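Local coordinates for putative GGDEF domain protein (Pseudomonas aeruginosa, PDB 7E6G) that probably makes the second messenger cyclic di-GMP from two molecules of GTP, as a magnesium-dependent diguanylate cyclase, at residues 114-119 with 177-182; 120-125 with 185-190; 107-112 with 161-166. One frame throughout, in Å; residues are numbered along the deposited sequence.

Contact 1: residues 114-119 with 177-182; sequences MLLERL and GRWGGE. With MG (magnesium ion), chain G; G2P (phosphomethylphosphonic acid guanylate ester), chain H.
Leu116 and Leu115 of helix 112-128 meet Gly177 of strand 175-178 and Trp179 close after it, just before the signature loop. Leu116 carries its CD2 methyl to the edge of the Trp179 ring, in the ring plane, 3.9 Å from CH2, the two side chains crossing at about a right angle. Leu115 points its CD1 at the bare backbone of Gly177, 3.5 Å from CA. With CG anti to its backbone N (chi1 -170°), Trp179 lays its six-membered ring back toward the helix. Beyond it, Gly180 to Glu182 belong to GGEEF, this protein's version of the GGDEF motif. Arg178 closes over this turn: NE donates to Gly180 O at 3.1 Å, while Arg178 NH2 donates both to Gly181 O at 2.7 Å and to G2P O6, on the guanine, at 2.8 Å. Glu182 OE2 binds the magnesium ion at 2.0 Å, together with Asp139, the Val140 carbonyl and phosphate oxygens of the nucleotide analogue. Arg112 makes a cation-pi contact with Trp179. Around the leucines and the indole, Leu185 of strand 183-188 and Tyr236 and Val240 of helix 236-252 complete the core, and Arg164 of the second subunit packs on Leu116.

Contact 2: residues 120-125 with 185-190; sequences REENER and LLLLPQ
Glu122, on helix 112-128, lies against Leu187 and Pro189, where strand 183-188 leaves the central sheet of the GGDEF domain; Arg125, one turn further on, reaches Gln190. The contact therefore joins the later part of the helix to the end of the strand that begins within the signature motif, away from the nucleotide. Glu122 comes first and carries most of it. Its CG is anti to the carbonyl carbon (chi1 -73°) and the chain bends at chi2, which brings the carboxylate to Pro189. The aliphatic part passes Leu187, with Glu122 CG lying 4.1 Å from Leu187 CD2. The carboxylate rests beside the proline ring, Glu122 CD being 3.8 Å from Pro189 CB. Both carboxylate oxygens are about as close to that carbon as CD is, so the acid end meets an apolar wall on this side. Its charge is probably offset in part within the helix: OE2 lies 3.6 Å from Arg125 NH2, well out of the guanidinium plane, an ion pair in which no N-H is aimed at the oxygen. Arg118 NE gives a second, long and weak ionic partner, and the Arg118 side chain also touches Leu187 and Pro189, so it continues the same surface toward the start of the helix. On the sheet side, Leu187 packs further on Leu135 of strand 134-140. Arg125 ends the walk. Its chain, bent at chi3, brings the guanidinium obliquely past the Gln190 amide, their planes 24° apart, with NE 3.9 Å from Gln190 OE1.

Contact 3: residues 107-112 with 161-166; sequences TGLPNR and EIARAM
The loop between the long helix 27-102 and helix 112-128 turns at Thr107 and Leu109 against Ala163, on helix 152-168. The methyl of Ala163 is the meeting point. Leu109 brings CD1 to 3.5 Å from Ala163 CB, with its CG close behind, while Thr107 comes to the same methyl through its own CB, at 3.9 Å. At Ala163 the loop lies close to the helix, with 6.3 Å between the CA atoms of Thr107 and Ala163. Leu109, with CG anti to its carbonyl carbon (chi1 -69°), continues inward to Phe184 and Cys176 of the sheet, residues that Met166 of the helix also touches. The polar side of Thr107 faces its own loop: OG1 accepts from Leu109 N at 3.3 Å, N-H...O angle 151°, and is also hydrogen-bonded to Asp104. Further along, Asn111 caps helix 112-128 by its OD1 on Met114 N, and Arg112 forms a salt bridge with Glu161 of the second subunit. A threonine hydroxyl taking the backbone N-H two residues on defines an ST turn, here held to a helix through Leu109 and the carbon side of Thr107 and followed by the N-cap of the next helix.

After the long helix 27-102, the chain enters the loop 107-112, and contact 3 closes the first return when helix 152-168 comes back to that loop 49 residues later. The helix that starts next, 112-128, supplies the first segments of contacts 1 and 2, which are closed in turn by strands 175-178 and 183-188, neighbours in the sheet. No pair nests: all three cross, since every first segment precedes every second one in the same order. Contacts 1 and 2 meet where Gly177 O probably bonds to Leu185 N; contacts 1 and 3 meet through Arg178 N and Pro110 O. Together they tie the entrance loop and two helices to one edge of the sheet.

Contact 1: residues 114-119 with 177-182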
loop_
_atom_site.group_PDB
_atom_site.type_symbol
_atom_site.label_atom_id
_atom_site.label_comp_id
_atom_site.label_asym_id
_atom_site.label_seq_id
_atom_site.Cartn_x
_atom_site.Cartn_y
_atom_site.Cartn_z
ATOM N N MET A 114 -34.499 -16.797 -0.568
ATOM C CA MET A 114 -33.404 -17.568 -0.918
ATOM C C MET A 114 -33.679 -18.716 -1.776
ATOM O O MET A 114 -32.925 -19.088 -2.530
ATOM C CB MET A 114 -32.671 -17.967 0.241
ATOM C CG MET A 114 -31.303 -17.716 -0.043
ATOM S SD MET A 114 -30.276 -18.821 0.730
ATOM C CE MET A 114 -30.609 -20.318 0.006
ATOM N N LEU A 115 -34.746 -19.340 -1.502
ATOM C CA LEU A 115 -35.223 -20.419 -2.161
ATOM C C LEU A 115 -35.669 -20.204 -3.458
ATOM O O LEU A 115 -35.463 -20.932 -4.223
ATOM C CB LEU A 115 -36.242 -21.059 -1.306
ATOM C CG LEU A 115 -35.405 -22.078 -0.691
ATOM C CD1 LEU A 115 -34.792 -21.813 0.614
ATOM C CD2 LEU A 115 -35.937 -23.381 -0.785
ATOM N N LEU A 116 -36.343 -19.165 -3.671
ATOM C CA LEU A 116 -36.796 -18.735 -4.894
ATOM C C LEU A 116 -35.700 -18.334 -5.783
ATOM O O LEU A 116 -35.860 -18.335 -6.893
ATOM C CB LEU A 116 -37.695 -17.621 -4.698
ATOM C CG LEU A 116 -38.976 -18.033 -4.179
ATOM C CD1 LEU A 116 -39.916 -16.965 -3.986
ATOM C CD2 LEU A 116 -39.600 -19.017 -5.016
ATOM N N GLU A 117 -34.703 -17.735 -5.276
ATOM C CA GLU A 117 -33.594 -17.332 -5.972
ATOM C C GLU A 117 -32.818 -18.420 -6.393
ATOM O O GLU A 117 -32.339 -18.365 -7.369
ATOM C CB GLU A 117 -32.924 -16.325 -5.164
ATOM C CG GLU A 117 -31.476 -16.124 -5.262
ATOM C CD GLU A 117 -31.053 -15.218 -4.172
ATOM O OE1 GLU A 117 -31.812 -14.296 -3.811
ATOM O OE2 GLU A 117 -29.954 -15.404 -3.676
ATOM N N ARG A 118 -32.654 -19.414 -5.606
ATOM C CA ARG A 118 -31.983 -20.580 -5.954
ATOM C C ARG A 118 -32.793 -21.433 -6.838
ATOM O O ARG A 118 -32.323 -22.065 -7.632
ATOM C CB ARG A 118 -31.413 -21.204 -4.760
ATOM C CG ARG A 118 -30.804 -22.556 -4.958
ATOM C CD ARG A 118 -29.451 -22.641 -5.595
ATOM N NE ARG A 118 -28.889 -23.958 -5.456
ATOM C CZ ARG A 118 -28.057 -24.271 -4.503
ATOM N NH1 ARG A 118 -27.727 -23.380 -3.633
ATOM N NH2 ARG A 118 -27.553 -25.443 -4.386
ATOM N N LEU A 119 -34.057 -21.428 -6.700
ATOM C CA LEU A 119 -34.906 -22.206 -7.597
ATOM C C LEU A 119 -34.818 -21.683 -9.024
ATOM O O LEU A 119 -34.774 -22.472 -9.981
ATOM C CB LEU A 119 -36.351 -22.197 -7.105
ATOM C CG LEU A 119 -36.768 -23.360 -6.192
ATOM C CD1 LEU A 119 -37.922 -22.916 -5.301
ATOM C CD2 LEU A 119 -37.124 -24.636 -6.967
ATOM N N GLY A 177 -35.243 -24.906 3.299
ATOM C CA GLY A 177 -35.739 -23.568 3.537
ATOM C C GLY A 177 -37.046 -23.550 4.302
ATOM O O GLY A 177 -37.871 -24.465 4.192
ATOM N N ARG A 178 -37.224 -22.494 5.097
ATOM C CA ARG A 178 -38.500 -22.208 5.735
ATOM C C ARG A 178 -39.449 -21.611 4.698
ATOM O O ARG A 178 -39.177 -20.549 4.138
ATOM C CB ARG A 178 -38.296 -21.264 6.916
ATOM C CG ARG A 178 -39.601 -20.811 7.546
ATOM C CD ARG A 178 -39.495 -20.796 9.032
ATOM N NE ARG A 178 -40.793 -20.876 9.684
ATOM C CZ ARG A 178 -41.042 -20.272 10.840
ATOM N NH1 ARG A 178 -40.084 -19.560 11.421
ATOM N NH2 ARG A 178 -42.234 -20.358 11.407
ATOM N N TRP A 179 -40.549 -22.301 4.425
ATOM C CA TRP A 179 -41.426 -21.921 3.326
ATOM C C TRP A 179 -42.685 -21.219 3.809
ATOM O O TRP A 179 -43.310 -20.489 3.034
ATOM C CB TRP A 179 -41.794 -23.175 2.511
ATOM C CG TRP A 179 -42.506 -22.973 1.180
ATOM C CD1 TRP A 179 -43.774 -23.408 0.845
ATOM C CD2 TRP A 179 -41.982 -22.343 0.003
ATOM N NE1 TRP A 179 -44.067 -23.067 -0.454
ATOM C CE2 TRP A 179 -42.983 -22.420 -0.996
ATOM C CE3 TRP A 179 -40.769 -21.715 -0.305
ATOM C CZ2 TRP A 179 -42.802 -21.878 -2.284
ATOM C CZ3 TRP A 179 -40.588 -21.184 -1.589
ATOM C CH2 TRP A 179 -41.602 -21.269 -2.558
ATOM N N GLY A 180 -43.045 -21.417 5.068
ATOM C CA GLY A 180 -44.269 -20.911 5.641
ATOM C C GLY A 180 -44.202 -21.032 7.149
ATOM O O GLY A 180 -43.156 -21.346 7.720
ATOM N N GLY A 181 -45.329 -20.767 7.796
ATOM C CA GLY A 181 -45.358 -20.861 9.244
ATOM C C GLY A 181 -44.823 -22.187 9.748
ATOM O O GLY A 181 -43.991 -22.235 10.659
ATOM N N GLU A 182 -45.283 -23.283 9.150
ATOM C CA GLU A 182 -44.886 -24.627 9.542
ATOM C C GLU A 182 -44.704 -25.486 8.295
ATOM O O GLU A 182 -45.044 -26.673 8.272
ATOM C CB GLU A 182 -45.906 -25.241 10.507
ATOM C CG GLU A 182 -47.330 -24.700 10.341
ATOM C CD GLU A 182 -48.248 -25.671 9.594
ATOM O OE1 GLU A 182 -48.735 -25.315 8.493
ATOM O OE2 GLU A 182 -48.485 -26.791 10.105
HETATM MG MG MG G . -49.769 -28.114 9.403
HETATM P PG G2P H . -52.504 -30.101 9.509
HETATM O O1G G2P H . -51.621 -30.091 8.544
HETATM O O2G G2P H . -52.352 -31.108 10.317
HETATM O O3G G2P H . -53.765 -29.896 9.129
HETATM O O3B G2P H . -52.081 -28.815 10.220
HETATM P PB G2P H . -52.333 -27.980 11.526
HETATM O O1B G2P H . -51.132 -27.919 12.014
HETATM O O2B G2P H . -53.274 -28.446 12.342
HETATM C C3A G2P H . -52.894 -26.381 11.175
HETATM P PA G2P H . -52.274 -25.369 10.045
HETATM O O1A G2P H . -53.595 -25.339 9.613
HETATM O O2A G2P H . -51.333 -26.369 9.613
HETATM O "O5'" G2P H . -51.951 -24.570 11.253
HETATM C "C5'" G2P H . -50.633 -24.420 11.766
HETATM C "C4'" G2P H . -50.553 -23.384 12.842
HETATM O "O4'" G2P H . -49.367 -22.868 12.619
HETATM C "C3'" G2P H . -51.349 -22.246 12.484
HETATM O "O3'" G2P H . -52.335 -22.127 13.434
HETATM C "C2'" G2P H . -50.344 -21.166 12.549
HETATM O "O2'" G2P H . -50.754 -20.000 13.130
HETATM C "C1'" G2P H . -49.340 -21.769 13.349
HETATM N N9 G2P H . -48.085 -21.134 13.202
HETATM C C8 G2P H . -47.787 -20.566 12.081
HETATM N N7 G2P H . -46.605 -20.040 12.139
HETATM C C5 G2P H . -46.124 -20.272 13.281
HETATM C C6 G2P H . -44.967 -19.972 13.813
HETATM O O6 G2P H . -44.112 -19.362 13.256
HETATM N N1 G2P H . -44.706 -20.375 15.097
HETATM C C2 G2P H . -45.658 -21.050 15.764
HETATM N N2 G2P H . -45.399 -21.408 16.909
HETATM N N3 G2P H . -46.815 -21.317 15.179
HETATM C C4 G2P H . -47.046 -20.961 13.943
#

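Contact 2: residues 120-125 with 185-190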
loop_
_atom_site.group_PDB
_atom_site.type_symbol
_atom_site.label_atom_id
_atom_site.label_comp_id
_atom_site.label_asym_id
_atom_site.label_seq_id
_atom_site.Cartn_x
_atom_site.Cartn_y
_atom_site.Cartn_z
ATOM N N ARG A 120 -34.777 -20.359 -9.186
ATOM C CA ARG A 120 -34.548 -19.779 -10.507
ATOM C C ARG A 120 -33.224 -20.261 -11.098
ATOM O O ARG A 120 -33.171 -20.731 -12.248
ATOM C CB ARG A 120 -34.592 -18.252 -10.414
ATOM C CG ARG A 120 -34.287 -17.524 -11.705
ATOM C CD ARG A 120 -35.037 -16.185 -11.779
ATOM N NE ARG A 120 -36.123 -16.185 -12.771
ATOM C CZ ARG A 120 -37.279 -15.534 -12.631
ATOM N NH1 ARG A 120 -37.515 -14.827 -11.531
ATOM N NH2 ARG A 120 -38.204 -15.593 -13.588
ATOM N N GLU A 121 -32.136 -20.182 -10.323
ATOM C CA GLU A 121 -30.860 -20.545 -10.942
ATOM C C GLU A 121 -30.744 -22.054 -11.173
ATOM O O GLU A 121 -30.055 -22.484 -12.106
ATOM C CB GLU A 121 -29.669 -20.001 -10.145
ATOM C CG GLU A 121 -29.532 -20.456 -8.727
ATOM C CD GLU A 121 -28.506 -19.623 -7.960
ATOM O OE1 GLU A 121 -27.709 -20.202 -7.177
ATOM O OE2 GLU A 121 -28.493 -18.382 -8.155
ATOM N N GLU A 122 -31.459 -22.874 -10.407
ATOM C CA GLU A 122 -31.438 -24.301 -10.712
ATOM C C GLU A 122 -32.335 -24.663 -11.898
ATOM O O GLU A 122 -32.017 -25.605 -12.630
ATOM C CB GLU A 122 -31.822 -25.115 -9.477
ATOM C CG GLU A 122 -30.738 -25.153 -8.398
ATOM C CD GLU A 122 -29.445 -25.767 -8.886
ATOM O OE1 GLU A 122 -29.521 -26.694 -9.719
ATOM O OE2 GLU A 122 -28.360 -25.335 -8.427
ATOM N N ASN A 123 -33.333 -23.926 -12.200
ATOM C CA ASN A 123 -34.068 -24.163 -13.351
ATOM C C ASN A 123 -33.265 -23.855 -14.470
ATOM O O ASN A 123 -33.457 -24.475 -15.391
ATOM C CB ASN A 123 -35.218 -23.276 -13.515
ATOM C CG ASN A 123 -36.466 -23.964 -13.442
ATOM O OD1 ASN A 123 -36.610 -24.681 -12.688
ATOM N ND2 ASN A 123 -37.342 -23.692 -14.202
ATOM N N GLU A 124 -32.492 -22.786 -14.467
ATOM C CA GLU A 124 -31.587 -22.470 -15.570
ATOM C C GLU A 124 -30.510 -23.549 -15.742
ATOM O O GLU A 124 -30.240 -23.994 -16.869
ATOM C CB GLU A 124 -30.978 -21.079 -15.369
ATOM C CG GLU A 124 -31.936 -19.936 -15.774
ATOM C CD GLU A 124 -31.623 -18.600 -15.092
ATOM O OE1 GLU A 124 -32.508 -17.705 -15.082
ATOM O OE2 GLU A 124 -30.493 -18.439 -14.577
ATOM N N ARG A 125 -29.973 -24.057 -14.711
ATOM C CA ARG A 125 -29.001 -25.064 -14.810
ATOM C C ARG A 125 -29.535 -26.290 -15.407
ATOM O O ARG A 125 -28.840 -27.037 -15.907
ATOM C CB ARG A 125 -28.498 -25.343 -13.445
ATOM C CG ARG A 125 -27.205 -26.053 -13.320
ATOM C CD ARG A 125 -26.976 -26.364 -11.879
ATOM N NE ARG A 125 -25.619 -26.128 -11.463
ATOM C CZ ARG A 125 -25.151 -25.020 -10.904
ATOM N NH1 ARG A 125 -23.862 -24.915 -10.624
ATOM N NH2 ARG A 125 -25.923 -24.005 -10.646
ATOM N N LEU A 185 -39.332 -26.274 2.542
ATOM C CA LEU A 185 -39.073 -26.670 1.168
ATOM C C LEU A 185 -37.653 -27.198 1.090
ATOM O O LEU A 185 -36.696 -26.470 1.380
ATOM C CB LEU A 185 -39.284 -25.505 0.200
ATOM C CG LEU A 185 -39.203 -25.938 -1.262
ATOM C CD1 LEU A 185 -40.205 -27.033 -1.589
ATOM C CD2 LEU A 185 -39.420 -24.749 -2.184
ATOM N N LEU A 186 -37.521 -28.466 0.737
ATOM C CA LEU A 186 -36.240 -29.099 0.484
ATOM C C LEU A 186 -35.966 -29.004 -1.014
ATOM O O LEU A 186 -36.809 -29.401 -1.827
ATOM C CB LEU A 186 -36.267 -30.560 0.947
ATOM C CG LEU A 186 -35.961 -30.922 2.417
ATOM C CD1 LEU A 186 -36.646 -30.006 3.448
ATOM C CD2 LEU A 186 -36.332 -32.370 2.699
ATOM N N LEU A 187 -34.816 -28.451 -1.377
ATOM C CA LEU A 187 -34.323 -28.473 -2.744
ATOM C C LEU A 187 -33.092 -29.369 -2.801
ATOM O O LEU A 187 -32.069 -29.088 -2.153
ATOM C CB LEU A 187 -33.995 -27.072 -3.241
ATOM C CG LEU A 187 -33.323 -27.041 -4.614
ATOM C CD1 LEU A 187 -34.330 -27.184 -5.703
ATOM C CD2 LEU A 187 -32.606 -25.723 -4.771
ATOM N N LEU A 188 -33.193 -30.460 -3.552
ATOM C CA LEU A 188 -32.019 -31.291 -3.780
ATOM C C LEU A 188 -31.528 -31.038 -5.196
ATOM O O LEU A 188 -32.131 -31.531 -6.167
ATOM C CB LEU A 188 -32.325 -32.777 -3.570
ATOM C CG LEU A 188 -33.161 -33.143 -2.350
ATOM C CD1 LEU A 188 -33.163 -34.654 -2.156
ATOM C CD2 LEU A 188 -32.632 -32.442 -1.126
ATOM N N PRO A 189 -30.459 -30.272 -5.367
ATOM C CA PRO A 189 -29.997 -29.934 -6.711
ATOM C C PRO A 189 -29.227 -31.088 -7.323
ATOM O O PRO A 189 -28.604 -31.895 -6.627
ATOM C CB PRO A 189 -29.088 -28.725 -6.473
ATOM C CG PRO A 189 -28.541 -28.951 -5.106
ATOM C CD PRO A 189 -29.576 -29.728 -4.319
ATOM N N GLN A 190 -29.286 -31.151 -8.653
ATOM C CA GLN A 190 -28.606 -32.190 -9.416
ATOM C C GLN A 190 -28.869 -33.562 -8.813
ATOM O O GLN A 190 -27.952 -34.330 -8.518
ATOM C CB GLN A 190 -27.107 -31.901 -9.510
ATOM C CG GLN A 190 -26.798 -30.488 -9.974
ATOM C CD GLN A 190 -25.331 -30.168 -9.914
ATOM O OE1 GLN A 190 -24.914 -29.247 -9.208
ATOM N NE2 GLN A 190 -24.532 -30.914 -10.666
#

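Contact 3: residues 107-112 with 161-166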
loop_
_atom_site.group_PDB
_atom_site.type_symbol
_atom_site.label_atom_id
_atom_site.label_comp_id
_atom_site.label_asym_id
_atom_site.label_seq_id
_atom_site.Cartn_x
_atom_site.Cartn_y
_atom_site.Cartn_z
ATOM N N THR A 107 -35.408 -19.956 12.723
ATOM C CA THR A 107 -34.776 -21.258 12.519
ATOM C C THR A 107 -33.356 -21.164 11.982
ATOM O O THR A 107 -32.643 -22.174 11.990
ATOM C CB THR A 107 -35.584 -22.124 11.526
ATOM O OG1 THR A 107 -35.696 -21.442 10.263
ATOM C CG2 THR A 107 -36.970 -22.469 12.062
ATOM N N GLY A 108 -32.937 -19.996 11.483
ATOM C CA GLY A 108 -31.665 -19.881 10.805
ATOM C C GLY A 108 -31.660 -20.395 9.384
ATOM O O GLY A 108 -30.743 -20.059 8.623
ATOM N N LEU A 109 -32.666 -21.175 8.990
ATOM C CA LEU A 109 -32.735 -21.721 7.643
ATOM C C LEU A 109 -32.795 -20.622 6.581
ATOM O O LEU A 109 -33.160 -19.480 6.874
ATOM C CB LEU A 109 -33.964 -22.600 7.513
ATOM C CG LEU A 109 -33.864 -23.869 8.319
ATOM C CD1 LEU A 109 -35.190 -24.586 8.172
ATOM C CD2 LEU A 109 -32.723 -24.700 7.784
ATOM N N PRO A 110 -32.645 -20.977 5.367
ATOM C CA PRO A 110 -32.854 -20.100 4.300
ATOM C C PRO A 110 -34.262 -19.746 4.163
ATOM O O PRO A 110 -35.025 -20.524 4.326
ATOM C CB PRO A 110 -32.533 -20.968 3.192
ATOM C CG PRO A 110 -31.514 -21.779 3.630
ATOM C CD PRO A 110 -31.659 -21.929 5.020
ATOM N N ASN A 111 -34.583 -18.579 3.775
ATOM C CA ASN A 111 -35.912 -18.163 3.586
ATOM C C ASN A 111 -36.521 -18.276 2.256
ATOM O O ASN A 111 -36.018 -18.868 1.537
ATOM C CB ASN A 111 -36.097 -16.840 4.211
ATOM C CG ASN A 111 -35.610 -15.749 3.459
ATOM O OD1 ASN A 111 -35.202 -15.827 2.463
ATOM N ND2 ASN A 111 -35.761 -14.726 3.964
ATOM N N ARG A 112 -37.685 -17.779 2.047
ATOM C CA ARG A 112 -38.347 -17.855 0.827
ATOM C C ARG A 112 -37.683 -17.191 -0.269
ATOM O O ARG A 112 -37.693 -17.678 -1.246
ATOM C CB ARG A 112 -39.637 -17.292 0.953
ATOM C CG ARG A 112 -40.755 -18.177 1.160
ATOM C CD ARG A 112 -41.918 -17.622 0.479
ATOM N NE ARG A 112 -42.961 -18.521 0.647
ATOM C CZ ARG A 112 -43.836 -18.798 -0.199
ATOM N NH1 ARG A 112 -43.943 -18.184 -1.215
ATOM N NH2 ARG A 112 -44.658 -19.604 0.085
ATOM N N GLU A 161 -36.126 -27.314 16.254
ATOM C CA GLU A 161 -35.586 -28.669 16.327
ATOM C C GLU A 161 -35.823 -29.435 15.032
ATOM O O GLU A 161 -34.979 -30.239 14.604
ATOM C CB GLU A 161 -36.210 -29.403 17.503
ATOM C CG GLU A 161 -35.688 -28.930 18.831
ATOM C CD GLU A 161 -34.304 -29.451 19.096
ATOM O OE1 GLU A 161 -34.203 -30.536 19.727
ATOM O OE2 GLU A 161 -33.329 -28.775 18.678
ATOM N N ILE A 162 -36.980 -29.215 14.409
ATOM C CA ILE A 162 -37.232 -29.803 13.104
ATOM C C ILE A 162 -36.185 -29.319 12.115
ATOM O O ILE A 162 -35.631 -30.112 11.338
ATOM C CB ILE A 162 -38.665 -29.484 12.640
ATOM C CG1 ILE A 162 -39.663 -30.338 13.430
ATOM C CG2 ILE A 162 -38.834 -29.743 11.152
ATOM C CD1 ILE A 162 -41.106 -30.016 13.168
ATOM N N ALA A 163 -35.870 -28.019 12.154
ATOM C CA ALA A 163 -34.881 -27.468 11.235
ATOM C C ALA A 163 -33.518 -28.118 11.445
ATOM O O ALA A 163 -32.853 -28.529 10.484
ATOM C CB ALA A 163 -34.791 -25.951 11.413
ATOM N N ARG A 164 -33.084 -28.207 12.705
ATOM C CA ARG A 164 -31.801 -28.838 13.002
ATOM C C ARG A 164 -31.780 -30.264 12.476
ATOM O O ARG A 164 -30.828 -30.681 11.798
ATOM C CB ARG A 164 -31.528 -28.816 14.507
ATOM C CG ARG A 164 -30.767 -27.596 14.975
ATOM C CD ARG A 164 -30.542 -27.610 16.482
ATOM N NE ARG A 164 -30.685 -26.276 17.080
ATOM C CZ ARG A 164 -30.973 -26.063 18.366
ATOM N NH1 ARG A 164 -31.153 -27.097 19.187
ATOM N NH2 ARG A 164 -31.090 -24.820 18.838
ATOM N N ALA A 165 -32.853 -31.012 12.748
ATOM C CA ALA A 165 -32.886 -32.422 12.388
ATOM C C ALA A 165 -32.825 -32.601 10.885
ATOM O O ALA A 165 -32.086 -33.461 10.390
ATOM C CB ALA A 165 -34.142 -33.085 12.951
ATOM N N MET A 166 -33.589 -31.800 10.141
ATOM C CA MET A 166 -33.592 -31.954 8.691
ATOM C C MET A 166 -32.240 -31.583 8.104
ATOM O O MET A 166 -31.698 -32.325 7.275
ATOM C CB MET A 166 -34.718 -31.130 8.063
ATOM C CG MET A 166 -36.083 -31.752 8.324
ATOM S SD MET A 166 -37.444 -30.931 7.479
ATOM C CE MET A 166 -37.130 -29.235 7.994
#